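Local coordinates for protein glycerol-3-phosphate dehydrogenase [NAD(+)] (Dunaliella salina, PDB 6IUY) that probably interconverts sn-glycerol 3-phosphate and dihydroxyacetone phosphate using NAD, and joins this dehydrogenase to a magnesium-binding haloacid-dehalogenase-like domain in one chain, at residues A[268-273]-A[415-420]; A[410-415]-A[521-526]; A[467-472]-A[527-532]. All coordinates share one frame; numbering follows the deposited sequence.

How the interactions relate
Reading from the N terminus, interaction 1 closes a long loop within the Rossmann-type part: helix 266-282 meets residues 415-420 after most strands of the coenzyme-binding sheet have been laid down. Before that loop closes, residues 410-415 have already opened interaction 2, which ends on helix 514-526 and ties the coenzyme part to the helical C-terminal part. Interactions 1 and 2 therefore cross, sharing D415 and touching through T270 and A413. Interaction 3, between helices 454-477 and 528-541, stays in the C-terminal part; it crosses interaction 2 but follows interaction 1 in series. Helices 514-526 and 528-541 are consecutive, and all three contacts touch NAD.

Interaction 1: residues A[268-273]-A[415-420]; sequences ACTAVR and DIAKEE. With NAD (nicotinamide-adenine-dinucleotide), chain C.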
loop_
_atom_site.group_PDB
_atom_site.type_symbol
_atom_site.label_atom_id
_atom_site.label_comp_id
_atom_site.label_asym_id
_atom_site.label_seq_id
_atom_site.Cartn_x
_atom_site.Cartn_y
_atom_site.Cartn_z
ATOM N N ALA A 268 -19.891 -7.255 -16.069
ATOM C CA ALA A 268 -19.772 -7.220 -17.527
ATOM C C ALA A 268 -20.682 -6.140 -18.090
ATOM O O ALA A 268 -20.217 -5.286 -18.853
ATOM C CB ALA A 268 -20.084 -8.565 -18.128
ATOM N N CYS A 269 -21.953 -6.117 -17.678
ATOM C CA CYS A 269 -22.887 -5.111 -18.200
ATOM C C CYS A 269 -22.574 -3.683 -17.759
ATOM O O CYS A 269 -22.810 -2.736 -18.530
ATOM C CB CYS A 269 -24.335 -5.431 -17.806
ATOM S SG CYS A 269 -25.022 -6.928 -18.594
ATOM N N THR A 270 -22.084 -3.467 -16.536
ATOM C CA THR A 270 -21.892 -2.064 -16.188
ATOM C C THR A 270 -20.596 -1.659 -16.874
ATOM O O THR A 270 -20.465 -0.534 -17.316
ATOM C CB THR A 270 -21.897 -1.748 -14.644
ATOM O OG1 THR A 270 -20.616 -1.267 -14.206
ATOM C CG2 THR A 270 -22.377 -2.916 -13.798
ATOM N N ALA A 271 -19.682 -2.607 -17.057
ATOM C CA ALA A 271 -18.505 -2.341 -17.852
ATOM C C ALA A 271 -18.871 -1.971 -19.315
ATOM O O ALA A 271 -18.437 -0.925 -19.840
ATOM C CB ALA A 271 -17.564 -3.554 -17.807
ATOM N N VAL A 272 -19.668 -2.808 -19.982
ATOM C CA VAL A 272 -20.025 -2.528 -21.385
ATOM C C VAL A 272 -20.751 -1.204 -21.494
ATOM O O VAL A 272 -20.689 -0.537 -22.523
ATOM C CB VAL A 272 -20.900 -3.645 -22.008
ATOM C CG1 VAL A 272 -22.360 -3.367 -21.766
ATOM C CG2 VAL A 272 -20.649 -3.730 -23.500
ATOM N N ARG A 273 -21.435 -0.804 -20.424
ATOM C CA ARG A 273 -22.163 0.464 -20.421
ATOM C C ARG A 273 -21.210 1.656 -20.474
ATOM O O ARG A 273 -21.492 2.675 -21.138
ATOM C CB ARG A 273 -23.044 0.563 -19.179
ATOM C CG ARG A 273 -23.686 1.926 -18.995
ATOM C CD ARG A 273 -24.601 2.009 -17.785
ATOM N NE ARG A 273 -25.513 3.153 -17.928
ATOM C CZ ARG A 273 -25.292 4.368 -17.424
ATOM N NH1 ARG A 273 -24.195 4.613 -16.720
ATOM N NH2 ARG A 273 -26.172 5.343 -17.615
ATOM N N ASP A 415 -23.122 0.091 -8.102
ATOM C CA ASP A 415 -22.857 1.500 -7.834
ATOM C C ASP A 415 -22.188 2.258 -8.990
ATOM O O ASP A 415 -22.486 3.421 -9.256
ATOM C CB ASP A 415 -21.995 1.596 -6.584
ATOM C CG ASP A 415 -22.712 1.075 -5.363
ATOM O OD1 ASP A 415 -23.888 1.466 -5.160
ATOM O OD2 ASP A 415 -22.118 0.257 -4.625
ATOM N N ILE A 416 -21.260 1.603 -9.656
ATOM C CA ILE A 416 -20.643 2.168 -10.851
ATOM C C ILE A 416 -21.674 2.259 -11.976
ATOM O O ILE A 416 -21.668 3.203 -12.757
ATOM C CB ILE A 416 -19.446 1.326 -11.266
ATOM C CG1 ILE A 416 -18.406 1.365 -10.142
ATOM C CG2 ILE A 416 -18.871 1.792 -12.585
ATOM C CD1 ILE A 416 -17.344 0.259 -10.236
ATOM N N ALA A 417 -22.588 1.298 -12.038
ATOM C CA ALA A 417 -23.659 1.339 -13.040
ATOM C C ALA A 417 -24.551 2.559 -12.824
ATOM O O ALA A 417 -25.246 3.009 -13.734
ATOM C CB ALA A 417 -24.491 0.058 -12.990
ATOM N N LYS A 418 -24.525 3.101 -11.611
ATOM C CA LYS A 418 -25.319 4.277 -11.295
ATOM C C LYS A 418 -24.443 5.519 -11.368
ATOM O O LYS A 418 -24.878 6.622 -11.042
ATOM C CB LYS A 418 -25.966 4.129 -9.920
ATOM C CG LYS A 418 -27.183 3.201 -9.957
ATOM C CD LYS A 418 -27.329 2.385 -8.704
ATOM C CE LYS A 418 -27.611 3.280 -7.518
ATOM N NZ LYS A 418 -27.707 2.523 -6.237
ATOM N N GLU A 419 -23.202 5.319 -11.798
ATOM C CA GLU A 419 -22.260 6.409 -12.017
ATOM C C GLU A 419 -21.801 7.106 -10.733
ATOM O O GLU A 419 -21.448 8.290 -10.751
ATOM C CB GLU A 419 -22.879 7.436 -12.980
ATOM C CG GLU A 419 -23.289 6.824 -14.331
ATOM C CD GLU A 419 -23.596 7.861 -15.410
ATOM O OE1 GLU A 419 -23.663 9.071 -15.091
ATOM O OE2 GLU A 419 -23.755 7.459 -16.588
ATOM N N GLU A 420 -21.805 6.378 -9.619
ATOM C CA GLU A 420 -21.129 6.845 -8.416
ATOM C C GLU A 420 -19.622 6.842 -8.671
ATOM O O GLU A 420 -19.095 5.926 -9.318
ATOM C CB GLU A 420 -21.476 5.969 -7.221
ATOM C CG GLU A 420 -22.983 5.766 -7.031
ATOM C CD GLU A 420 -23.336 5.031 -5.733
ATOM O OE1 GLU A 420 -22.409 4.706 -4.958
ATOM O OE2 GLU A 420 -24.542 4.780 -5.486
HETATM P PA NAD C . -22.085 -12.494 -12.479
HETATM O O1A NAD C . -23.143 -11.471 -12.537
HETATM O O2A NAD C . -21.540 -12.755 -11.082
HETATM O O5B NAD C . -22.633 -13.922 -13.038
HETATM C C5B NAD C . -23.741 -13.964 -13.950
HETATM C C4B NAD C . -23.268 -14.507 -15.323
HETATM O O4B NAD C . -22.933 -15.763 -15.209
HETATM C C3B NAD C . -24.446 -14.507 -16.301
HETATM O O3B NAD C . -24.378 -13.502 -17.203
HETATM C C2B NAD C . -24.347 -15.868 -17.016
HETATM O O2B NAD C . -24.505 -15.645 -18.486
HETATM C C1B NAD C . -23.174 -16.301 -16.699
HETATM N N9A NAD C . -23.166 -17.701 -16.737
HETATM C C8A NAD C . -23.915 -18.575 -16.024
HETATM N N7A NAD C . -23.555 -19.820 -16.406
HETATM C C5A NAD C . -22.601 -19.723 -17.370
HETATM C C6A NAD C . -21.912 -20.668 -18.109
HETATM N N6A NAD C . -22.057 -22.081 -18.028
HETATM N N1A NAD C . -20.990 -20.281 -19.001
HETATM C C2A NAD C . -20.751 -18.951 -19.184
HETATM N N3A NAD C . -21.431 -18.023 -18.474
HETATM C C4A NAD C . -22.355 -18.415 -17.568
HETATM O O3 NAD C . -20.890 -12.008 -13.436
HETATM P PN NAD C . -20.052 -10.645 -13.329
HETATM O O1N NAD C . -20.646 -9.720 -12.282
HETATM O O2N NAD C . -20.011 -9.934 -14.662
HETATM O O5D NAD C . -18.607 -11.035 -12.826
HETATM C C5D NAD C . -17.706 -11.743 -13.658
HETATM C C4D NAD C . -16.286 -11.401 -13.184
HETATM O O4D NAD C . -16.206 -10.125 -12.857
HETATM C C3D NAD C . -15.996 -12.181 -11.918
HETATM O O3D NAD C . -14.781 -12.747 -12.027
HETATM C C2D NAD C . -16.005 -11.122 -10.781
HETATM O O2D NAD C . -15.134 -11.633 -9.690
HETATM C C1D NAD C . -15.571 -10.042 -11.366
HETATM N N1N NAD C . -15.997 -8.793 -10.769
HETATM C C2N NAD C . -17.290 -8.581 -10.338
HETATM C C3N NAD C . -17.652 -7.359 -9.773
HETATM C C7N NAD C . -19.103 -7.172 -9.279
HETATM O O7N NAD C . -19.386 -6.250 -8.540
HETATM N N7N NAD C . -20.109 -8.103 -9.728
HETATM C C4N NAD C . -16.734 -6.340 -9.638
HETATM C C5N NAD C . -15.442 -6.534 -10.095
HETATM C C6N NAD C . -15.093 -7.759 -10.665
HETATM O O HOH W 1 -22.054 3.117 -15.713
#
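A small apolar contact flanked by a salt bridge joins T270 and R273, on helix 266-282 of the Rossmann-type coenzyme fold, to A417 and E419 at the close of short helix 413-416. CB of T270 rests on CB of A417 at 3.6 Å. CG2 of T270 lies against the same methyl. OG1 of T270 lies near CG2 of I416, buried and without a polar partner in the model. The side chain of R273 leaves with CG anti to the backbone N (chi1 172°) and stays extended to NE, which carries NH1 to OE2 of E419 at 2.9 Å (N-H...O 151°). The bond uses the anti lone pair of OE2; NH2 adds a weak one to the same oxygen. Carbonyl O of A417 sits over a guanidinium face, and a water links NH1 of R273 to O of I416. E419, with positive phi, forms a Schellman motif. At the helix start, N of A268 donates to NAD O2N at 3.0 Å. Bonds at NE (to D326 O) and NH1 probably fix the guanidinium's rotation, while OE2 is bonded by both R273 and Q277, so the ion pair probably clamps the turn against the coenzyme-binding helix.

Interaction 2: residues A[410-415]-A[521-526]; sequences ANIAGD and IASSYG. With NAD (nicotinamide-adenine-dinucleotide), chain C.
A410 and A522 bring their backbones closest, CA to CA 5.9 Å, where the loop leading into helix 413-416 runs past the last turns of helix 514-526. The contact is small: one methyl pair plus the I412 branch laid against backbone carbonyls, with nothing polar bonded across it. CB of A410 meets CB of A522 at 3.9 Å, methyl against methyl, and I412 does the rest. Its CG1 stands anti to the carbonyl carbon (chi1 -55°), which turns that branch toward G526: CG1 and CD1 of I412 both lie against carbonyl O of G526, at 4.0 and 4.2 Å, with O of A522 and OG of S523 more distant from CD1. N of G526 bonds back to O of A522 at 2.6 Å. A side chain on G526 would be crowded by that same carbonyl. The hydroxyl of S523 is engaged with O of D519 one turn back.

The same loop also serves the coenzyme. N of A413, the first residue of its helix, donates to NAD O7N at 2.9 Å (N-H...O 156°), and CB of A413 lies beside that carboxamide oxygen. Carbonyl O of N411 is 3.3 Å from C4N of NAD, the nicotinamide carbon that exchanges hydride in such dehydrogenases. The loop thus helps set the nicotinamide, while S523 across the contact touches the bound dihydroxyacetone phosphate.

Around this junction, A410 N is bonded to S514 at the start of helix 514-526, N411 packs on strand 422-427, and A413 leans on W267 of helix 266-282. S523 borders K464 of helix 454-477. The second subunit closes in too: its N482 accepts from N of I412, its P481 packs on A522, and its Y525 stacks on Y525 of this chain.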
loop_
_atom_site.group_PDB
_atom_site.type_symbol
_atom_site.label_atom_id
_atom_site.label_comp_id
_atom_site.label_asym_id
_atom_site.label_seq_id
_atom_site.Cartn_x
_atom_site.Cartn_y
_atom_site.Cartn_z
ATOM N N ALA A 410 -11.384 -1.283 -6.964
ATOM C CA ALA A 410 -12.492 -1.405 -6.026
ATOM C C ALA A 410 -13.776 -1.077 -6.775
ATOM O O ALA A 410 -14.161 0.096 -6.880
ATOM C CB ALA A 410 -12.297 -0.475 -4.834
ATOM N N ASN A 411 -14.421 -2.103 -7.332
ATOM C CA ASN A 411 -15.462 -1.862 -8.327
ATOM C C ASN A 411 -16.792 -2.593 -8.157
ATOM O O ASN A 411 -17.273 -3.170 -9.141
ATOM C CB ASN A 411 -14.959 -2.233 -9.731
ATOM C CG ASN A 411 -13.713 -1.477 -10.158
ATOM O OD1 ASN A 411 -13.559 -0.277 -9.893
ATOM N ND2 ASN A 411 -12.832 -2.178 -10.875
ATOM N N ILE A 412 -17.407 -2.577 -6.982
ATOM C CA ILE A 412 -18.765 -3.131 -6.866
ATOM C C ILE A 412 -19.690 -2.599 -7.989
ATOM O O ILE A 412 -19.935 -1.410 -8.069
ATOM C CB ILE A 412 -19.402 -2.795 -5.503
ATOM C CG1 ILE A 412 -18.502 -3.247 -4.343
ATOM C CG2 ILE A 412 -20.832 -3.365 -5.419
ATOM C CD1 ILE A 412 -17.873 -4.580 -4.545
ATOM N N ALA A 413 -20.205 -3.483 -8.840
ATOM C CA ALA A 413 -20.835 -3.085 -10.110
ATOM C C ALA A 413 -22.016 -2.146 -9.989
ATOM O O ALA A 413 -22.076 -1.115 -10.683
ATOM C CB ALA A 413 -21.273 -4.322 -10.873
ATOM N N GLY A 414 -22.974 -2.506 -9.137
ATOM C CA GLY A 414 -24.249 -1.806 -9.072
ATOM C C GLY A 414 -24.092 -0.310 -8.922
ATOM O O GLY A 414 -24.820 0.471 -9.538
ATOM N N ASP A 415 -23.122 0.091 -8.102
ATOM C CA ASP A 415 -22.857 1.500 -7.834
ATOM C C ASP A 415 -22.188 2.258 -8.990
ATOM O O ASP A 415 -22.486 3.421 -9.256
ATOM C CB ASP A 415 -21.995 1.596 -6.584
ATOM C CG ASP A 415 -22.712 1.075 -5.363
ATOM O OD1 ASP A 415 -23.888 1.466 -5.160
ATOM O OD2 ASP A 415 -22.118 0.257 -4.625
ATOM N N ILE A 521 -10.886 -3.744 0.634
ATOM C CA ILE A 521 -11.732 -3.057 1.603
ATOM C C ILE A 521 -13.192 -3.029 1.144
ATOM O O ILE A 521 -14.092 -3.494 1.859
ATOM C CB ILE A 521 -11.227 -1.616 1.832
ATOM C CG1 ILE A 521 -9.882 -1.646 2.564
ATOM C CG2 ILE A 521 -12.246 -0.788 2.621
ATOM C CD1 ILE A 521 -9.284 -0.245 2.837
ATOM N N ALA A 522 -13.416 -2.488 -0.054
ATOM C CA ALA A 522 -14.755 -2.449 -0.649
ATOM C C ALA A 522 -15.375 -3.824 -0.676
ATOM O O ALA A 522 -16.552 -3.978 -0.363
ATOM C CB ALA A 522 -14.709 -1.859 -2.067
ATOM N N SER A 523 -14.596 -4.835 -1.038
ATOM C CA SER A 523 -15.145 -6.190 -1.122
ATOM C C SER A 523 -15.359 -6.834 0.231
ATOM O O SER A 523 -16.218 -7.725 0.380
ATOM C CB SER A 523 -14.237 -7.068 -1.977
ATOM O OG SER A 523 -14.046 -6.426 -3.226
ATOM N N SER A 524 -14.574 -6.403 1.217
ATOM C CA SER A 524 -14.693 -6.928 2.575
ATOM C C SER A 524 -15.826 -6.236 3.303
ATOM O O SER A 524 -16.384 -6.782 4.238
ATOM C CB SER A 524 -13.371 -6.768 3.336
ATOM O OG SER A 524 -12.371 -7.558 2.715
ATOM N N TYR A 525 -16.202 -5.041 2.851
ATOM C CA TYR A 525 -17.306 -4.356 3.497
ATOM C C TYR A 525 -18.582 -4.298 2.636
ATOM O O TYR A 525 -19.665 -4.104 3.169
ATOM C CB TYR A 525 -16.880 -2.935 3.928
ATOM C CG TYR A 525 -15.995 -2.944 5.173
ATOM C CD1 TYR A 525 -14.636 -3.242 5.086
ATOM C CD2 TYR A 525 -16.532 -2.694 6.441
ATOM C CE1 TYR A 525 -13.829 -3.266 6.230
ATOM C CE2 TYR A 525 -15.736 -2.719 7.575
ATOM C CZ TYR A 525 -14.394 -2.997 7.461
ATOM O OH TYR A 525 -13.618 -3.023 8.592
ATOM N N GLY A 526 -18.481 -4.486 1.326
ATOM C CA GLY A 526 -19.664 -4.312 0.499
ATOM C C GLY A 526 -19.874 -5.313 -0.622
ATOM O O GLY A 526 -20.674 -5.064 -1.504
HETATM P PA NAD C . -22.085 -12.494 -12.479
HETATM O O1A NAD C . -23.143 -11.471 -12.537
HETATM O O2A NAD C . -21.540 -12.755 -11.082
HETATM O O5B NAD C . -22.633 -13.922 -13.038
HETATM C C5B NAD C . -23.741 -13.964 -13.950
HETATM C C4B NAD C . -23.268 -14.507 -15.323
HETATM O O4B NAD C . -22.933 -15.763 -15.209
HETATM C C3B NAD C . -24.446 -14.507 -16.301
HETATM O O3B NAD C . -24.378 -13.502 -17.203
HETATM C C2B NAD C . -24.347 -15.868 -17.016
HETATM O O2B NAD C . -24.505 -15.645 -18.486
HETATM C C1B NAD C . -23.174 -16.301 -16.699
HETATM N N9A NAD C . -23.166 -17.701 -16.737
HETATM C C8A NAD C . -23.915 -18.575 -16.024
HETATM N N7A NAD C . -23.555 -19.820 -16.406
HETATM C C5A NAD C . -22.601 -19.723 -17.370
HETATM C C6A NAD C . -21.912 -20.668 -18.109
HETATM N N6A NAD C . -22.057 -22.081 -18.028
HETATM N N1A NAD C . -20.990 -20.281 -19.001
HETATM C C2A NAD C . -20.751 -18.951 -19.184
HETATM N N3A NAD C . -21.431 -18.023 -18.474
HETATM C C4A NAD C . -22.355 -18.415 -17.568
HETATM O O3 NAD C . -20.890 -12.008 -13.436
HETATM P PN NAD C . -20.052 -10.645 -13.329
HETATM O O1N NAD C . -20.646 -9.720 -12.282
HETATM O O2N NAD C . -20.011 -9.934 -14.662
HETATM O O5D NAD C . -18.607 -11.035 -12.826
HETATM C C5D NAD C . -17.706 -11.743 -13.658
HETATM C C4D NAD C . -16.286 -11.401 -13.184
HETATM O O4D NAD C . -16.206 -10.125 -12.857
HETATM C C3D NAD C . -15.996 -12.181 -11.918
HETATM O O3D NAD C . -14.781 -12.747 -12.027
HETATM C C2D NAD C . -16.005 -11.122 -10.781
HETATM O O2D NAD C . -15.134 -11.633 -9.690
HETATM C C1D NAD C . -15.571 -10.042 -11.366
HETATM N N1N NAD C . -15.997 -8.793 -10.769
HETATM C C2N NAD C . -17.290 -8.581 -10.338
HETATM C C3N NAD C . -17.652 -7.359 -9.773
HETATM C C7N NAD C . -19.103 -7.172 -9.279
HETATM O O7N NAD C . -19.386 -6.250 -8.540
HETATM N N7N NAD C . -20.109 -8.103 -9.728
HETATM C C4N NAD C . -16.734 -6.340 -9.638
HETATM C C5N NAD C . -15.442 -6.534 -10.095
HETATM C C6N NAD C . -15.093 -7.759 -10.665
#

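Interaction 3: residues A[467-472]-A[527-532]; sequences VAVGAG and GRNRRV. With 13P (1,3-dihydroxyacetonephosphate), chain D; NAD (nicotinamide-adenine-dinucleotide), chain C.
G472 and R530 lie CA to CA 4.1 Å apart where helices 454-477 and 528-541 run roughly parallel, their short segments crossing at -33° with axes 7.2 Å apart. Two CA-H...O contacts join the backbones: R530 CA to A468 O at 3.5 Å, and G472 CA to R530 O at 3.6 Å, where a CB would clash. CB of N529 packs on CB of A468 and CG2 of V469. OD1 of N529 is hydrogen-bonded by N of G564, and its ND2 lies 2.6 Å from 13P O3P.

The N terminus of the second helix holds the substrate phosphate. N of R528 donates to 13P O2P at 2.7 Å, and N of N529 to O3P at 2.6 Å. A bend at chi3 (-57°) lets NE of R528 donate to 13P O1 and O2P, NH2 to O1 and NH1 to NAD O2A; NAD N7N lies over the centre of one guanidinium face, 3.1 Å above its plane. Replacing this arginine by an alanine is likely to leave 13P O1 and NAD O2A without the guanidinium that bridges them.

R530 makes salt bridges to D475 through NH1 and E534 through NH2. A471 packs on helices 481-502 and 514-526, V532 on helix 549-556.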
loop_
_atom_site.group_PDB
_atom_site.type_symbol
_atom_site.label_atom_id
_atom_site.label_comp_id
_atom_site.label_asym_id
_atom_site.label_seq_id
_atom_site.Cartn_x
_atom_site.Cartn_y
_atom_site.Cartn_z
ATOM N N VAL A 467 -9.918 -13.175 1.122
ATOM C CA VAL A 467 -9.983 -12.356 2.346
ATOM C C VAL A 467 -11.401 -11.862 2.601
ATOM O O VAL A 467 -11.814 -11.747 3.752
ATOM C CB VAL A 467 -9.030 -11.109 2.289
ATOM C CG1 VAL A 467 -9.057 -10.359 3.601
ATOM C CG2 VAL A 467 -7.605 -11.526 1.963
ATOM N N ALA A 468 -12.159 -11.568 1.539
ATOM C CA ALA A 468 -13.528 -11.076 1.718
ATOM C C ALA A 468 -14.426 -12.170 2.297
ATOM O O ALA A 468 -15.376 -11.865 3.034
ATOM C CB ALA A 468 -14.113 -10.547 0.397
ATOM N N VAL A 469 -14.145 -13.432 1.968
ATOM C CA VAL A 469 -14.852 -14.549 2.607
ATOM C C VAL A 469 -14.518 -14.560 4.095
ATOM O O VAL A 469 -15.412 -14.619 4.943
ATOM C CB VAL A 469 -14.497 -15.917 1.961
ATOM C CG1 VAL A 469 -15.041 -17.096 2.802
ATOM C CG2 VAL A 469 -15.096 -15.989 0.554
ATOM N N GLY A 470 -13.231 -14.466 4.413
ATOM C CA GLY A 470 -12.817 -14.420 5.803
ATOM C C GLY A 470 -13.460 -13.258 6.528
ATOM O O GLY A 470 -13.935 -13.414 7.638
ATOM N N ALA A 471 -13.477 -12.089 5.899
ATOM C CA ALA A 471 -14.085 -10.905 6.491
ATOM C C ALA A 471 -15.548 -11.127 6.818
ATOM O O ALA A 471 -16.028 -10.668 7.851
ATOM C CB ALA A 471 -13.944 -9.701 5.554
ATOM N N GLY A 472 -16.269 -11.800 5.918
ATOM C CA GLY A 472 -17.679 -12.088 6.131
ATOM C C GLY A 472 -17.932 -13.190 7.151
ATOM O O GLY A 472 -18.969 -13.211 7.791
ATOM N N GLY A 527 -19.166 -6.437 -0.612
ATOM C CA GLY A 527 -19.215 -7.330 -1.764
ATOM C C GLY A 527 -20.073 -8.560 -1.554
ATOM O O GLY A 527 -20.647 -8.768 -0.475
ATOM N N ARG A 528 -20.173 -9.384 -2.590
ATOM C CA ARG A 528 -21.072 -10.521 -2.543
ATOM C C ARG A 528 -20.477 -11.631 -1.719
ATOM O O ARG A 528 -21.211 -12.390 -1.090
ATOM C CB ARG A 528 -21.399 -11.013 -3.962
ATOM C CG ARG A 528 -22.072 -9.945 -4.817
ATOM C CD ARG A 528 -22.061 -10.298 -6.303
ATOM N NE ARG A 528 -20.716 -10.531 -6.834
ATOM C CZ ARG A 528 -20.466 -10.886 -8.099
ATOM N NH1 ARG A 528 -21.465 -11.029 -8.959
ATOM N NH2 ARG A 528 -19.230 -11.100 -8.505
ATOM N N ASN A 529 -19.150 -11.744 -1.743
ATOM C CA ASN A 529 -18.442 -12.778 -0.995
ATOM C C ASN A 529 -18.595 -12.605 0.504
ATOM O O ASN A 529 -18.809 -13.582 1.236
ATOM C CB ASN A 529 -16.957 -12.789 -1.351
ATOM C CG ASN A 529 -16.689 -13.386 -2.720
ATOM O OD1 ASN A 529 -16.927 -14.587 -2.954
ATOM N ND2 ASN A 529 -16.168 -12.559 -3.631
ATOM N N ARG A 530 -18.457 -11.361 0.954
ATOM C CA ARG A 530 -18.681 -10.990 2.362
ATOM C C ARG A 530 -20.109 -11.285 2.739
ATOM O O ARG A 530 -20.385 -11.781 3.830
ATOM C CB ARG A 530 -18.399 -9.497 2.602
ATOM C CG ARG A 530 -18.612 -9.019 4.038
ATOM C CD ARG A 530 -19.216 -7.637 4.104
ATOM N NE ARG A 530 -20.672 -7.693 3.963
ATOM C CZ ARG A 530 -21.481 -8.223 4.877
ATOM N NH1 ARG A 530 -20.971 -8.753 5.991
ATOM N NH2 ARG A 530 -22.787 -8.238 4.672
ATOM N N ARG A 531 -21.028 -10.959 1.833
ATOM C CA ARG A 531 -22.449 -11.028 2.157
ATOM C C ARG A 531 -22.901 -12.463 2.354
ATOM O O ARG A 531 -23.620 -12.778 3.317
ATOM C CB ARG A 531 -23.278 -10.371 1.069
ATOM C CG ARG A 531 -24.766 -10.337 1.397
ATOM C CD ARG A 531 -25.586 -9.832 0.216
ATOM N NE ARG A 531 -26.915 -10.429 0.249
ATOM C CZ ARG A 531 -27.554 -10.894 -0.819
ATOM N NH1 ARG A 531 -26.985 -10.824 -2.014
ATOM N NH2 ARG A 531 -28.759 -11.428 -0.686
ATOM N N VAL A 532 -22.462 -13.340 1.453
ATOM C CA VAL A 532 -22.807 -14.743 1.543
ATOM C C VAL A 532 -22.096 -15.470 2.671
ATOM O O VAL A 532 -22.652 -16.397 3.268
ATOM C CB VAL A 532 -22.477 -15.489 0.234
ATOM C CG1 VAL A 532 -22.772 -16.977 0.403
ATOM C CG2 VAL A 532 -23.271 -14.894 -0.914
HETATM P P 13P D . -17.710 -9.681 -4.772
HETATM O O1P 13P D . -16.490 -8.792 -4.723
HETATM O O2P 13P D . -18.893 -8.768 -4.924
HETATM O O3P 13P D . -17.766 -10.451 -3.480
HETATM O O1 13P D . -17.754 -10.746 -5.961
HETATM C C1 13P D . -16.648 -11.009 -6.794
HETATM C C2 13P D . -16.158 -9.676 -7.251
HETATM O O2 13P D . -16.946 -8.765 -7.395
HETATM C C3 13P D . -14.699 -9.446 -7.525
HETATM O O3 13P D . -14.357 -8.150 -7.057
HETATM P PA NAD C . -22.085 -12.494 -12.479
HETATM O O1A NAD C . -23.143 -11.471 -12.537
HETATM O O2A NAD C . -21.540 -12.755 -11.082
HETATM O O5B NAD C . -22.633 -13.922 -13.038
HETATM C C5B NAD C . -23.741 -13.964 -13.950
HETATM C C4B NAD C . -23.268 -14.507 -15.323
HETATM O O4B NAD C . -22.933 -15.763 -15.209
HETATM C C3B NAD C . -24.446 -14.507 -16.301
HETATM O O3B NAD C . -24.378 -13.502 -17.203
HETATM C C2B NAD C . -24.347 -15.868 -17.016
HETATM O O2B NAD C . -24.505 -15.645 -18.486
HETATM C C1B NAD C . -23.174 -16.301 -16.699
HETATM N N9A NAD C . -23.166 -17.701 -16.737
HETATM C C8A NAD C . -23.915 -18.575 -16.024
HETATM N N7A NAD C . -23.555 -19.820 -16.406
HETATM C C5A NAD C . -22.601 -19.723 -17.370
HETATM C C6A NAD C . -21.912 -20.668 -18.109
HETATM N N6A NAD C . -22.057 -22.081 -18.028
HETATM N N1A NAD C . -20.990 -20.281 -19.001
HETATM C C2A NAD C . -20.751 -18.951 -19.184
HETATM N N3A NAD C . -21.431 -18.023 -18.474
HETATM C C4A NAD C . -22.355 -18.415 -17.568
HETATM O O3 NAD C . -20.890 -12.008 -13.436
HETATM P PN NAD C . -20.052 -10.645 -13.329
HETATM O O1N NAD C . -20.646 -9.720 -12.282
HETATM O O2N NAD C . -20.011 -9.934 -14.662
HETATM O O5D NAD C . -18.607 -11.035 -12.826
HETATM C C5D NAD C . -17.706 -11.743 -13.658
HETATM C C4D NAD C . -16.286 -11.401 -13.184
HETATM O O4D NAD C . -16.206 -10.125 -12.857
HETATM C C3D NAD C . -15.996 -12.181 -11.918
HETATM O O3D NAD C . -14.781 -12.747 -12.027
HETATM C C2D NAD C . -16.005 -11.122 -10.781
HETATM O O2D NAD C . -15.134 -11.633 -9.690
HETATM C C1D NAD C . -15.571 -10.042 -11.366
HETATM N N1N NAD C . -15.997 -8.793 -10.769
HETATM C C2N NAD C . -17.290 -8.581 -10.338
HETATM C C3N NAD C . -17.652 -7.359 -9.773
HETATM C C7N NAD C . -19.103 -7.172 -9.279
HETATM O O7N NAD C . -19.386 -6.250 -8.540
HETATM N N7N NAD C . -20.109 -8.103 -9.728
HETATM C C4N NAD C . -16.734 -6.340 -9.638
HETATM C C5N NAD C . -15.442 -6.534 -10.095
HETATM C C6N NAD C . -15.093 -7.759 -10.665
#